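GGDEF family protein (Vibrio cholerae, PDB 5GZS) is a diguanylate cyclase whose periplasmic portion binds arginine and probably senses it to adjust cyclic di-GMP synthesis. Local coordinates at residues D22-H27 / G180-Y185; L260-E265 / P428-A433; V316-Y321 / Q369-K374. All blocks are in the same frame, centred on the assembly; numbering follows the deposited sequence.

The three contacts come from two solute-binding-protein-like modules of the periplasmic portion. Interaction 1 closes first along the chain and joins helices 15-28 and 176-186 of the first module, the one that holds arginine. Interaction 2 brings the turn before strand 264-266 against helix 421-435, and interaction 3, nested inside its loop, joins strand 312-318 to helix 364-372. The strands of these last two belong to separate five-stranded mixed sheets of the second module. Centres of interactions 1 and 2 lie about 41 Å apart, those of 2 and 3 about 43 Å, and those of 1 and 3 about 65 Å. No two contacts touch, so each records the packing of a different part of an elongated chain.

Interaction 1 (D22-H27 / G180-Y185); sequences DSIAHH and GKIEKY
Tyr185 reaches from helix 176-186 across to Ser23, Ile24 and His27 of helix 15-28, a helix-helix packing within the first solute-binding-protein-like module. The short helical segments approach to 11.0 Å between axes at 114°, so side chains rather than backbones make the contact.

Its buried part is apolar. Ile24 CD1 lies 3.8 Å from Ile182 CG2, the two side chains crossing at about a right angle, and both residues are buried. Ile24 CG1 meets the Tyr185 ring at its edge, 3.7 Å from Tyr185 CD2. Leu30 and Phe54 extend this apolar patch, touching Ile24 and Ile182 respectively.

Toward solvent the contact passes to an aromatic pair, since His27 is exposed. Its ring forms an offset stack with that of Tyr185, with centroids 4.0 Å apart and planes inclined by 21°; Tyr185 CE1 sits above the centre of the imidazole. In both residues chi1 sets CG anti to the backbone N (-173° for His27).

At the far end of the phenol a polar tether replaces the apolar packing. Ser23 is only partly exposed, and its OG approaches near the plane of the Tyr185 ring to share a hydrogen bond of 2.9 Å with Tyr185 OH; either hydroxyl could be the donor.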
ATOM      1  N   ASP A  22      -0.666 -39.760  12.799  1.00 35.55           N
ATOM      2  CA  ASP A  22      -1.674 -40.551  13.481  1.00 29.43           C
ATOM      3  C   ASP A  22      -2.795 -40.868  12.492  1.00 35.03           C
ATOM      4  O   ASP A  22      -3.283 -41.991  12.436  1.00 29.28           O
ATOM      5  CB  ASP A  22      -2.283 -39.816  14.681  1.00 28.23           C
ATOM      6  CG  ASP A  22      -1.290 -39.537  15.800  1.00 39.65           C
ATOM      7  OD1 ASP A  22      -0.149 -40.077  15.757  1.00 30.52           O
ATOM      8  OD2 ASP A  22      -1.680 -38.773  16.738  1.00 35.36           O
ATOM      9  N   SER A  23      -3.231 -39.878  11.719  1.00 28.76           N
ATOM     10  CA  SER A  23      -4.367 -40.127  10.865  1.00 28.69           C
ATOM     11  C   SER A  23      -3.973 -41.164   9.783  1.00 34.72           C
ATOM     12  O   SER A  23      -4.727 -42.080   9.482  1.00 29.92           O
ATOM     13  CB  SER A  23      -4.879 -38.826  10.252  1.00 37.39           C
ATOM     14  OG  SER A  23      -6.046 -39.058   9.462  1.00 39.80           O
ATOM     15  N   ILE A  24      -2.760 -41.035   9.261  1.00 30.91           N
ATOM     16  CA  ILE A  24      -2.231 -41.930   8.256  1.00 32.23           C
ATOM     17  C   ILE A  24      -1.911 -43.297   8.835  1.00 41.91           C
ATOM     18  O   ILE A  24      -2.164 -44.322   8.202  1.00 33.03           O
ATOM     19  CB  ILE A  24      -0.959 -41.356   7.627  1.00 33.43           C
ATOM     20  CG1 ILE A  24      -1.278 -40.121   6.779  1.00 33.53           C
ATOM     21  CG2 ILE A  24      -0.244 -42.417   6.822  1.00 34.89           C
ATOM     22  CD1 ILE A  24      -0.103 -39.126   6.703  1.00 34.20           C
ATOM     23  N   ALA A  25      -1.340 -43.303  10.043  1.00 41.15           N
ATOM     24  CA  ALA A  25      -0.916 -44.557  10.658  1.00 38.85           C
ATOM     25  C   ALA A  25      -2.125 -45.434  10.736  1.00 34.54           C
ATOM     26  O   ALA A  25      -2.089 -46.608  10.380  1.00 32.29           O
ATOM     27  CB  ALA A  25      -0.338 -44.343  12.029  1.00 31.81           C
ATOM     28  N   HIS A  26      -3.209 -44.850  11.161  1.00 31.65           N
ATOM     29  CA  HIS A  26      -4.399 -45.565  11.414  1.00 29.76           C
ATOM     30  C   HIS A  26      -5.087 -45.957  10.142  1.00 40.64           C
ATOM     31  O   HIS A  26      -5.663 -47.013  10.054  1.00 44.04           O
ATOM     32  CB  HIS A  26      -5.303 -44.722  12.263  1.00 28.47           C
ATOM     33  CG  HIS A  26      -6.603 -45.371  12.572  1.00 45.97           C
ATOM     34  ND1 HIS A  26      -6.740 -46.326  13.541  1.00 27.81           N
ATOM     35  CD2 HIS A  26      -7.822 -45.215  12.029  1.00 39.52           C
ATOM     36  CE1 HIS A  26      -7.990 -46.718  13.592  1.00 27.32           C
ATOM     37  NE2 HIS A  26      -8.663 -46.063  12.679  1.00 37.44           N
ATOM     38  N   HIS A  27      -5.035 -45.104   9.147  1.00 34.88           N
ATOM     39  CA  HIS A  27      -5.789 -45.381   7.944  1.00 39.74           C
ATOM     40  C   HIS A  27      -5.153 -46.523   7.155  1.00 45.54           C
ATOM     41  O   HIS A  27      -5.867 -47.391   6.643  1.00 46.70           O
ATOM     42  CB  HIS A  27      -5.897 -44.132   7.083  1.00 40.48           C
ATOM     43  CG  HIS A  27      -6.808 -44.287   5.905  1.00 49.22           C
ATOM     44  ND1 HIS A  27      -6.338 -44.445   4.614  1.00 33.83           N
ATOM     45  CD2 HIS A  27      -8.159 -44.265   5.817  1.00 31.99           C
ATOM     46  CE1 HIS A  27      -7.361 -44.519   3.784  1.00 34.24           C
ATOM     47  NE2 HIS A  27      -8.476 -44.401   4.487  1.00 38.12           N
ATOM     48  N   GLY A 180       3.340 -41.820  -2.225  1.00 49.22           N
ATOM     49  CA  GLY A 180       2.221 -41.566  -3.119  1.00 51.02           C
ATOM     50  C   GLY A 180       0.876 -41.758  -2.445  1.00 50.94           C
ATOM     51  O   GLY A 180       0.030 -40.864  -2.463  1.00 49.37           O
ATOM     52  N   LYS A 181       0.693 -42.928  -1.838  1.00 49.85           N
ATOM     53  CA  LYS A 181      -0.527 -43.252  -1.113  1.00 44.33           C
ATOM     54  C   LYS A 181      -0.769 -42.255  -0.000  1.00 46.43           C
ATOM     55  O   LYS A 181      -1.907 -41.861   0.229  1.00 49.30           O
ATOM     56  CB  LYS A 181      -0.452 -44.669  -0.534  1.00 53.65           C
ATOM     57  CG  LYS A 181       0.181 -45.695  -1.463  1.00 46.10           C
ATOM     58  CD  LYS A 181       0.323 -47.068  -0.805  1.00 46.00           C
ATOM     59  CE  LYS A 181      -0.911 -47.942  -1.013  1.00 52.17           C
ATOM     60  NZ  LYS A 181      -1.968 -47.607  -0.014  1.00 55.36           N
ATOM     61  N   ILE A 182       0.299 -41.848   0.692  1.00 41.02           N
ATOM     62  CA  ILE A 182       0.179 -40.869   1.780  1.00 44.62           C
ATOM     63  C   ILE A 182      -0.288 -39.528   1.233  1.00 47.97           C
ATOM     64  O   ILE A 182      -1.176 -38.879   1.805  1.00 41.40           O
ATOM     65  CB  ILE A 182       1.506 -40.651   2.528  1.00 41.62           C
ATOM     66  CG1 ILE A 182       1.750 -41.739   3.568  1.00 39.33           C
ATOM     67  CG2 ILE A 182       1.502 -39.298   3.217  1.00 38.76           C
ATOM     68  CD1 ILE A 182       3.193 -41.766   4.016  1.00 40.22           C
ATOM     69  N   GLU A 183       0.320 -39.131   0.115  1.00 48.35           N
ATOM     70  CA  GLU A 183      -0.057 -37.910  -0.572  1.00 49.25           C
ATOM     71  C   GLU A 183      -1.533 -37.906  -0.939  1.00 50.46           C
ATOM     72  O   GLU A 183      -2.252 -36.963  -0.605  1.00 54.72           O
ATOM     73  CB  GLU A 183       0.779 -37.714  -1.831  1.00 55.33           C
ATOM     74  CG  GLU A 183       0.557 -36.354  -2.452  1.00 60.84           C
ATOM     75  CD  GLU A 183       1.433 -36.105  -3.669  1.00 63.55           C
ATOM     76  OE1 GLU A 183       0.876 -35.878  -4.763  1.00 67.01           O
ATOM     77  OE2 GLU A 183       2.672 -36.121  -3.532  1.00 62.19           O
ATOM     78  N   LYS A 184      -1.989 -38.968  -1.594  1.00 42.89           N
ATOM     79  CA  LYS A 184      -3.366 -39.010  -2.081  1.00 42.69           C
ATOM     80  C   LYS A 184      -4.386 -39.026  -0.943  1.00 49.37           C
ATOM     81  O   LYS A 184      -5.497 -38.492  -1.069  1.00 45.79           O
ATOM     82  CB  LYS A 184      -3.567 -40.221  -2.986  1.00 50.11           C
ATOM     83  CG  LYS A 184      -4.971 -40.319  -3.617  1.00 68.64           C
ATOM     84  CD  LYS A 184      -5.086 -41.526  -4.583  1.00 71.68           C
ATOM     85  CE  LYS A 184      -6.529 -41.795  -5.043  1.00 76.86           C
ATOM     86  NZ  LYS A 184      -7.129 -40.708  -5.886  1.00 77.65           N
ATOM     87  N   TYR A 185      -4.004 -39.631   0.178  1.00 47.71           N
ATOM     88  CA  TYR A 185      -4.895 -39.722   1.327  1.00 41.79           C
ATOM     89  C   TYR A 185      -5.038 -38.354   1.995  1.00 51.46           C
ATOM     90  O   TYR A 185      -6.132 -37.981   2.461  1.00 35.18           O
ATOM     91  CB  TYR A 185      -4.367 -40.763   2.321  1.00 38.75           C
ATOM     92  CG  TYR A 185      -5.062 -40.760   3.660  1.00 35.13           C
ATOM     93  CD1 TYR A 185      -6.378 -41.218   3.794  1.00 35.97           C
ATOM     94  CD2 TYR A 185      -4.406 -40.313   4.795  1.00 38.03           C
ATOM     95  CE1 TYR A 185      -7.009 -41.209   5.008  1.00 33.17           C
ATOM     96  CE2 TYR A 185      -5.037 -40.314   6.023  1.00 38.50           C
ATOM     97  CZ  TYR A 185      -6.326 -40.768   6.124  1.00 32.34           C
ATOM     98  OH  TYR A 185      -6.939 -40.749   7.348  1.00 31.07           O
TER

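Interaction 2 (L260-E265 / P428-A433)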
ATOM      1  N   LEU A 260     -11.539 -12.166  25.420  1.00 40.53           N
ATOM      2  CA  LEU A 260     -10.902 -11.883  26.699  1.00 37.59           C
ATOM      3  C   LEU A 260     -11.714 -12.386  27.882  1.00 38.59           C
ATOM      4  O   LEU A 260     -11.320 -12.209  29.037  1.00 42.49           O
ATOM      5  CB  LEU A 260     -10.660 -10.383  26.858  1.00 38.51           C
ATOM      6  CG  LEU A 260      -9.857  -9.657  25.785  1.00 36.72           C
ATOM      7  CD1 LEU A 260     -10.342  -8.206  25.719  1.00 34.39           C
ATOM      8  CD2 LEU A 260      -8.376  -9.713  26.117  1.00 25.55           C
ATOM      9  N   LEU A 261     -12.845 -13.010  27.579  1.00 39.54           N
ATOM     10  CA  LEU A 261     -13.779 -13.516  28.576  1.00 36.42           C
ATOM     11  C   LEU A 261     -14.227 -12.432  29.523  1.00 42.72           C
ATOM     12  O   LEU A 261     -14.486 -12.697  30.700  1.00 46.14           O
ATOM     13  CB  LEU A 261     -13.183 -14.671  29.367  1.00 40.23           C
ATOM     14  CG  LEU A 261     -13.022 -15.994  28.622  1.00 44.52           C
ATOM     15  CD1 LEU A 261     -12.827 -17.064  29.665  1.00 46.91           C
ATOM     16  CD2 LEU A 261     -14.231 -16.291  27.751  1.00 35.80           C
ATOM     17  N   LEU A 262     -14.335 -11.214  28.998  1.00 34.60           N
ATOM     18  CA  LEU A 262     -15.033 -10.149  29.693  1.00 30.27           C
ATOM     19  C   LEU A 262     -16.464 -10.054  29.193  1.00 38.29           C
ATOM     20  O   LEU A 262     -16.757 -10.372  28.042  1.00 55.66           O
ATOM     21  CB  LEU A 262     -14.346  -8.812  29.477  1.00 39.88           C
ATOM     22  CG  LEU A 262     -12.835  -8.743  29.595  1.00 33.29           C
ATOM     23  CD1 LEU A 262     -12.428  -7.474  28.956  1.00 32.87           C
ATOM     24  CD2 LEU A 262     -12.399  -8.779  31.061  1.00 29.84           C
ATOM     25  N   LYS A 263     -17.351  -9.566  30.040  1.00 38.18           N
ATOM     26  CA  LYS A 263     -18.737  -9.395  29.645  1.00 42.33           C
ATOM     27  C   LYS A 263     -18.975  -7.945  29.246  1.00 33.31           C
ATOM     28  O   LYS A 263     -18.731  -7.032  30.023  1.00 35.83           O
ATOM     29  CB  LYS A 263     -19.675  -9.819  30.789  1.00 44.61           C
ATOM     30  CG  LYS A 263     -19.096  -9.619  32.176  1.00 49.97           C
ATOM     31  CD  LYS A 263     -19.882 -10.379  33.260  1.00 51.94           C
ATOM     32  CE  LYS A 263     -19.809 -11.874  33.040  1.00 60.64           C
ATOM     33  NZ  LYS A 263     -20.286 -12.633  34.234  1.00 66.03           N
ATOM     34  N   CYS A 264     -19.453  -7.738  28.028  1.00 31.66           N
ATOM     35  CA  CYS A 264     -19.736  -6.394  27.551  1.00 38.85           C
ATOM     36  C   CYS A 264     -21.175  -6.278  27.178  1.00 45.11           C
ATOM     37  O   CYS A 264     -21.756  -7.180  26.582  1.00 55.79           O
ATOM     38  CB  CYS A 264     -18.907  -6.022  26.323  1.00 40.53           C
ATOM     39  SG  CYS A 264     -17.190  -6.271  26.460  1.00 51.57           S
ATOM     40  N   GLU A 265     -21.732  -5.127  27.441  1.00 42.12           N
ATOM     41  CA  GLU A 265     -23.106  -4.880  27.173  1.00 36.32           C
ATOM     42  C   GLU A 265     -23.192  -3.624  26.347  1.00 40.86           C
ATOM     43  O   GLU A 265     -22.712  -2.614  26.752  1.00 45.14           O
ATOM     44  CB  GLU A 265     -23.784  -4.661  28.508  1.00 34.64           C
ATOM     45  CG  GLU A 265     -25.232  -4.296  28.478  1.00 30.57           C
ATOM     46  CD  GLU A 265     -25.875  -4.422  29.823  1.00 52.66           C
ATOM     47  OE1 GLU A 265     -26.179  -5.523  30.259  1.00 30.66           O
ATOM     48  OE2 GLU A 265     -26.073  -3.411  30.458  1.00 56.96           O
ATOM     49  N   PRO A 428      -4.735  -1.871  26.104  1.00 28.96           N
ATOM     50  CA  PRO A 428      -3.700  -2.774  25.556  1.00 30.99           C
ATOM     51  C   PRO A 428      -4.182  -4.192  25.383  1.00 31.58           C
ATOM     52  O   PRO A 428      -3.791  -4.845  24.417  1.00 37.31           O
ATOM     53  CB  PRO A 428      -2.588  -2.744  26.606  1.00 29.49           C
ATOM     54  CG  PRO A 428      -2.785  -1.467  27.315  1.00 34.65           C
ATOM     55  CD  PRO A 428      -4.274  -1.230  27.350  1.00 30.26           C
ATOM     56  N   LEU A 429      -5.010  -4.661  26.313  1.00 27.24           N
ATOM     57  CA  LEU A 429      -5.602  -5.986  26.207  1.00 26.40           C
ATOM     58  C   LEU A 429      -6.473  -6.076  24.964  1.00 35.52           C
ATOM     59  O   LEU A 429      -6.397  -7.059  24.215  1.00 44.56           O
ATOM     60  CB  LEU A 429      -6.413  -6.318  27.458  1.00 26.03           C
ATOM     61  CG  LEU A 429      -5.517  -6.474  28.682  1.00 26.59           C
ATOM     62  CD1 LEU A 429      -6.315  -6.462  29.981  1.00 26.48           C
ATOM     63  CD2 LEU A 429      -4.683  -7.763  28.523  1.00 26.51           C
ATOM     64  N   PHE A 430      -7.288  -5.052  24.724  1.00 38.77           N
ATOM     65  CA  PHE A 430      -8.157  -5.082  23.553  1.00 39.45           C
ATOM     66  C   PHE A 430      -7.311  -5.060  22.269  1.00 34.91           C
ATOM     67  O   PHE A 430      -7.677  -5.684  21.280  1.00 30.34           O
ATOM     68  CB  PHE A 430      -9.179  -3.928  23.584  1.00 34.98           C
ATOM     69  CG  PHE A 430     -10.503  -4.302  24.250  1.00 30.55           C
ATOM     70  CD1 PHE A 430     -10.653  -4.245  25.629  1.00 26.96           C
ATOM     71  CD2 PHE A 430     -11.570  -4.736  23.500  1.00 26.63           C
ATOM     72  CE1 PHE A 430     -11.857  -4.602  26.239  1.00 30.27           C
ATOM     73  CE2 PHE A 430     -12.778  -5.101  24.096  1.00 26.32           C
ATOM     74  CZ  PHE A 430     -12.926  -5.030  25.470  1.00 27.98           C
ATOM     75  N   SER A 431      -6.162  -4.390  22.284  1.00 33.31           N
ATOM     76  CA  SER A 431      -5.284  -4.451  21.114  1.00 32.77           C
ATOM     77  C   SER A 431      -4.921  -5.905  20.737  1.00 32.50           C
ATOM     78  O   SER A 431      -5.056  -6.313  19.570  1.00 33.60           O
ATOM     79  CB  SER A 431      -4.031  -3.636  21.357  1.00 32.74           C
ATOM     80  OG  SER A 431      -4.349  -2.262  21.460  1.00 36.91           O
ATOM     81  N   ARG A 432      -4.499  -6.698  21.720  1.00 28.18           N
ATOM     82  CA  ARG A 432      -4.203  -8.106  21.462  1.00 27.84           C
ATOM     83  C   ARG A 432      -5.420  -8.860  20.972  1.00 38.51           C
ATOM     84  O   ARG A 432      -5.326  -9.603  20.003  1.00 50.83           O
ATOM     85  CB  ARG A 432      -3.647  -8.777  22.707  1.00 27.82           C
ATOM     86  CG  ARG A 432      -2.329  -8.186  23.160  1.00 29.46           C
ATOM     87  CD  ARG A 432      -1.876  -8.816  24.467  1.00 33.22           C
ATOM     88  NE  ARG A 432      -1.683 -10.261  24.358  1.00 37.32           N
ATOM     89  CZ  ARG A 432      -1.226 -11.006  25.356  1.00 47.78           C
ATOM     90  NH1 ARG A 432      -0.924 -10.427  26.515  1.00 51.98           N
ATOM     91  NH2 ARG A 432      -1.074 -12.314  25.207  1.00 58.35           N
ATOM     92  N   ALA A 433      -6.567  -8.683  21.621  1.00 34.57           N
ATOM     93  CA  ALA A 433      -7.745  -9.441  21.195  1.00 39.88           C
ATOM     94  C   ALA A 433      -8.069  -9.155  19.728  1.00 42.79           C
ATOM     95  O   ALA A 433      -8.412 -10.059  18.963  1.00 53.39           O
ATOM     96  CB  ALA A 433      -8.949  -9.122  22.074  1.00 35.06           C
TER
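Leu260 and Phe430 meet through a CH-pi contact: Leu260 CD1 stands 3.9 Å from the centroid of the Phe430 ring and 8° off its normal, hence almost directly over the middle of the face. Chi1 of Leu260 (-56°) sets CG anti to the carbonyl carbon; from there CD1 goes over the ring and CD2 toward Leu429, with Ala433 CB close to CG and both methyls.

The other contacts are van der Waals contacts of leucine carbons with aliphatic, aromatic and backbone atoms. Leu260 CG packs on Ala433 CB at 3.9 Å, and Leu260 CD2 comes to 3.8 Å from Leu429 O and 4.1 Å from Leu429 CB. Leu262 adds a second methyl to the ring, Leu262 CD1 lying 4.0 Å from Phe430 CE1. No hydrogen bond crosses between 260-265 and 428-433, and all five touching residues are buried.

The turn carrying these leucines is a Schellman motif ending helix 248-259: Leu261, with positive phi (56°), is the first residue to leave helical geometry, and the chain then runs into edge strand 264-266 of a mixed five-stranded sheet.

Covalently, the same turn is bridged by the disulfide between Cys264 and Cys257 of the preceding helix. Leu211 and Val215 of helix 189-218 pack on Leu260.

Interaction 3 (V316-Y321 / Q369-K374); sequences VKREHY and QALLNK
Arg318 and Lys374 cross at about a right angle, the lysine chain passing over one face of the guanidinium. Lys374 CG lies 3.5 Å above that plane, displaced toward the rim and 3.6 Å from Arg318 NE. The contact over the face is therefore made by lysine methylene rather than by its charge. The amine does come close, with Lys374 NZ 3.6 Å from Arg318 NH1, a pair of like charges whose repulsion is probably eased by the salt bridge from Arg318 NH2 to Asp377. Arg318 NH2 also hydrogen-bonds to Val376 O.

At the edge of the same guanidinium, near its plane, Leu371 O accepts a weak hydrogen bond from Arg318 NE, 3.0 Å long and bent to 129° at the hydrogen. A bend at chi3 (-60°) places NE for this approach. Leu371 O is also the acceptor for Lys374 N at 3.2 Å, so one carbonyl in the last turn of the helix receives a backbone donor and, weakly, the guanidinium NE.

On the apolar side of the contact, Leu371 CD2 meets Val316 CG1 at 3.6 Å, the two side chains again crossing at about a right angle.

The whole forms part of helix-on-sheet packing: helix 364-372 belongs to a beta-alpha-beta crossover from strand 359-361 to strand 378-382, with Leu371 also resting on Ile379. Strand 312-318 lies between 378-382 and 399-410, antiparallel to both.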
ATOM      1  N   VAL A 316     -16.952  14.260  -2.073  1.00 53.52           N
ATOM      2  CA  VAL A 316     -18.224  14.098  -2.735  1.00 60.28           C
ATOM      3  C   VAL A 316     -18.552  15.404  -3.440  1.00 62.32           C
ATOM      4  O   VAL A 316     -18.447  16.479  -2.842  1.00 62.08           O
ATOM      5  CB  VAL A 316     -19.326  13.709  -1.755  1.00 60.81           C
ATOM      6  CG1 VAL A 316     -20.671  13.785  -2.429  1.00 65.77           C
ATOM      7  CG2 VAL A 316     -19.075  12.312  -1.229  1.00 63.75           C
ATOM      8  N   LYS A 317     -18.917  15.300  -4.719  1.00 59.10           N
ATOM      9  CA  LYS A 317     -19.219  16.463  -5.553  1.00 64.78           C
ATOM     10  C   LYS A 317     -20.548  16.294  -6.265  1.00 74.43           C
ATOM     11  O   LYS A 317     -21.001  15.168  -6.473  1.00 72.95           O
ATOM     12  CB  LYS A 317     -18.124  16.683  -6.599  1.00 66.99           C
ATOM     13  CG  LYS A 317     -17.992  15.549  -7.641  1.00 69.41           C
ATOM     14  CD  LYS A 317     -16.752  15.740  -8.509  1.00 68.45           C
ATOM     15  CE  LYS A 317     -16.724  14.774  -9.681  1.00 71.55           C
ATOM     16  NZ  LYS A 317     -17.681  15.164 -10.732  1.00 66.49           N
ATOM     17  N   ARG A 318     -21.160  17.415  -6.642  1.00 77.67           N
ATOM     18  CA  ARG A 318     -22.315  17.396  -7.522  1.00 71.13           C
ATOM     19  C   ARG A 318     -21.922  16.650  -8.788  1.00 68.50           C
ATOM     20  O   ARG A 318     -20.826  16.849  -9.314  1.00 69.26           O
ATOM     21  CB  ARG A 318     -22.784  18.817  -7.837  1.00 65.21           C
ATOM     22  CG  ARG A 318     -24.060  19.152  -7.116  1.00 65.49           C
ATOM     23  CD  ARG A 318     -24.372  20.620  -7.109  1.00 66.90           C
ATOM     24  NE  ARG A 318     -23.345  21.421  -6.455  1.00 66.77           N
ATOM     25  CZ  ARG A 318     -22.561  22.276  -7.104  1.00 66.79           C
ATOM     26  NH1 ARG A 318     -22.699  22.429  -8.411  1.00 68.80           N
ATOM     27  NH2 ARG A 318     -21.651  22.984  -6.450  1.00 66.36           N
ATOM     28  N   GLU A 319     -22.797  15.759  -9.244  1.00 67.95           N
ATOM     29  CA  GLU A 319     -22.552  14.946 -10.432  1.00 74.94           C
ATOM     30  C   GLU A 319     -22.252  15.832 -11.657  1.00 86.87           C
ATOM     31  O   GLU A 319     -22.819  16.911 -11.772  1.00 74.09           O
ATOM     32  CB  GLU A 319     -23.764  14.066 -10.701  1.00 78.74           C
ATOM     33  CG  GLU A 319     -23.581  13.068 -11.801  1.00 88.47           C
ATOM     34  CD  GLU A 319     -24.852  12.323 -12.153  1.00 96.67           C
ATOM     35  OE1 GLU A 319     -25.705  12.186 -11.263  1.00100.92           O
ATOM     36  OE2 GLU A 319     -25.016  11.877 -13.307  1.00 98.16           O
ATOM     37  N   HIS A 320     -21.381  15.374 -12.557  1.00 91.10           N
ATOM     38  CA  HIS A 320     -21.121  16.073 -13.826  1.00 98.44           C
ATOM     39  C   HIS A 320     -20.358  17.397 -13.687  1.00 76.93           C
ATOM     40  O   HIS A 320     -20.045  18.058 -14.678  1.00 72.75           O
ATOM     41  CB  HIS A 320     -22.432  16.306 -14.582  1.00 98.06           C
ATOM     42  CG  HIS A 320     -22.970  15.080 -15.251  1.00 78.26           C
ATOM     43  ND1 HIS A 320     -23.286  13.932 -14.557  1.00 78.24           N
ATOM     44  CD2 HIS A 320     -23.247  14.822 -16.550  1.00 87.80           C
ATOM     45  CE1 HIS A 320     -23.736  13.020 -15.400  1.00 73.17           C
ATOM     46  NE2 HIS A 320     -23.722  13.534 -16.617  1.00 85.44           N
ATOM     47  N   TYR A 321     -20.068  17.764 -12.447  1.00 74.26           N
ATOM     48  CA  TYR A 321     -19.358  18.981 -12.088  1.00 73.08           C
ATOM     49  C   TYR A 321     -17.830  18.852 -12.077  1.00 77.77           C
ATOM     50  O   TYR A 321     -17.267  18.157 -11.227  1.00 86.74           O
ATOM     51  CB  TYR A 321     -19.831  19.430 -10.705  1.00 67.48           C
ATOM     52  CG  TYR A 321     -19.083  20.612 -10.124  1.00 67.10           C
ATOM     53  CD1 TYR A 321     -19.456  21.913 -10.441  1.00 68.80           C
ATOM     54  CD2 TYR A 321     -18.036  20.432  -9.229  1.00 65.13           C
ATOM     55  CE1 TYR A 321     -18.795  22.995  -9.916  1.00 68.54           C
ATOM     56  CE2 TYR A 321     -17.361  21.513  -8.698  1.00 66.71           C
ATOM     57  CZ  TYR A 321     -17.749  22.796  -9.047  1.00 69.96           C
ATOM     58  OH  TYR A 321     -17.092  23.884  -8.521  1.00 66.47           O
ATOM     59  N   GLN A 369     -27.100  18.475   2.112  1.00 57.10           N
ATOM     60  CA  GLN A 369     -28.088  19.362   1.487  1.00 71.70           C
ATOM     61  C   GLN A 369     -27.435  20.644   0.950  1.00 73.53           C
ATOM     62  O   GLN A 369     -27.894  21.242  -0.039  1.00 74.41           O
ATOM     63  CB  GLN A 369     -29.217  19.702   2.469  1.00 68.35           C
ATOM     64  CG  GLN A 369     -30.352  18.670   2.489  1.00 63.84           C
ATOM     65  CD  GLN A 369     -31.217  18.714   1.235  1.00 71.71           C
ATOM     66  OE1 GLN A 369     -31.401  19.774   0.613  1.00 75.79           O
ATOM     67  NE2 GLN A 369     -31.741  17.557   0.848  1.00 62.60           N
ATOM     68  N   ALA A 370     -26.348  21.049   1.596  1.00 70.35           N
ATOM     69  CA  ALA A 370     -25.574  22.191   1.142  1.00 68.01           C
ATOM     70  C   ALA A 370     -24.961  21.927  -0.229  1.00 72.23           C
ATOM     71  O   ALA A 370     -24.943  22.810  -1.086  1.00 70.00           O
ATOM     72  CB  ALA A 370     -24.502  22.515   2.145  1.00 64.09           C
ATOM     73  N   LEU A 371     -24.453  20.711  -0.431  1.00 67.02           N
ATOM     74  CA  LEU A 371     -23.868  20.340  -1.717  1.00 62.27           C
ATOM     75  C   LEU A 371     -24.943  20.356  -2.795  1.00 64.45           C
ATOM     76  O   LEU A 371     -24.732  20.877  -3.895  1.00 70.01           O
ATOM     77  CB  LEU A 371     -23.205  18.964  -1.638  1.00 57.70           C
ATOM     78  CG  LEU A 371     -22.683  18.410  -2.962  1.00 58.40           C
ATOM     79  CD1 LEU A 371     -21.547  19.289  -3.476  1.00 67.44           C
ATOM     80  CD2 LEU A 371     -22.234  16.955  -2.848  1.00 56.84           C
ATOM     81  N   LEU A 372     -26.101  19.792  -2.458  1.00 74.59           N
ATOM     82  CA  LEU A 372     -27.261  19.752  -3.352  1.00 73.79           C
ATOM     83  C   LEU A 372     -27.780  21.141  -3.687  1.00 75.98           C
ATOM     84  O   LEU A 372     -28.138  21.413  -4.838  1.00 71.09           O
ATOM     85  CB  LEU A 372     -28.382  18.923  -2.732  1.00 74.09           C
ATOM     86  CG  LEU A 372     -28.048  17.440  -2.572  1.00 70.54           C
ATOM     87  CD1 LEU A 372     -29.155  16.691  -1.838  1.00 66.83           C
ATOM     88  CD2 LEU A 372     -27.804  16.849  -3.950  1.00 76.67           C
ATOM     89  N   ASN A 373     -27.809  22.026  -2.692  1.00 75.67           N
ATOM     90  CA  ASN A 373     -28.288  23.393  -2.919  1.00 82.53           C
ATOM     91  C   ASN A 373     -27.246  24.304  -3.596  1.00 69.66           C
ATOM     92  O   ASN A 373     -27.479  25.501  -3.734  1.00 71.12           O
ATOM     93  CB  ASN A 373     -28.746  24.026  -1.591  1.00 81.12           C
ATOM     94  CG  ASN A 373     -29.943  23.298  -0.955  1.00 79.78           C
ATOM     95  OD1 ASN A 373     -30.203  22.124  -1.231  1.00 83.79           O
ATOM     96  ND2 ASN A 373     -30.663  24.000  -0.087  1.00 73.11           N
ATOM     97  N   LYS A 374     -26.112  23.734  -4.022  1.00 71.48           N
ATOM     98  CA  LYS A 374     -24.974  24.486  -4.591  1.00 70.16           C
ATOM     99  C   LYS A 374     -24.437  25.579  -3.650  1.00 75.30           C
ATOM    100  O   LYS A 374     -23.733  26.500  -4.081  1.00 73.53           O
ATOM    101  CB  LYS A 374     -25.343  25.118  -5.938  1.00 69.76           C
ATOM    102  CG  LYS A 374     -25.724  24.127  -7.026  1.00 70.67           C
ATOM    103  CD  LYS A 374     -26.252  24.849  -8.259  1.00 77.02           C
ATOM    104  CE  LYS A 374     -26.889  23.883  -9.253  1.00 81.39           C
ATOM    105  NZ  LYS A 374     -25.886  22.978  -9.889  1.00 82.76           N
TER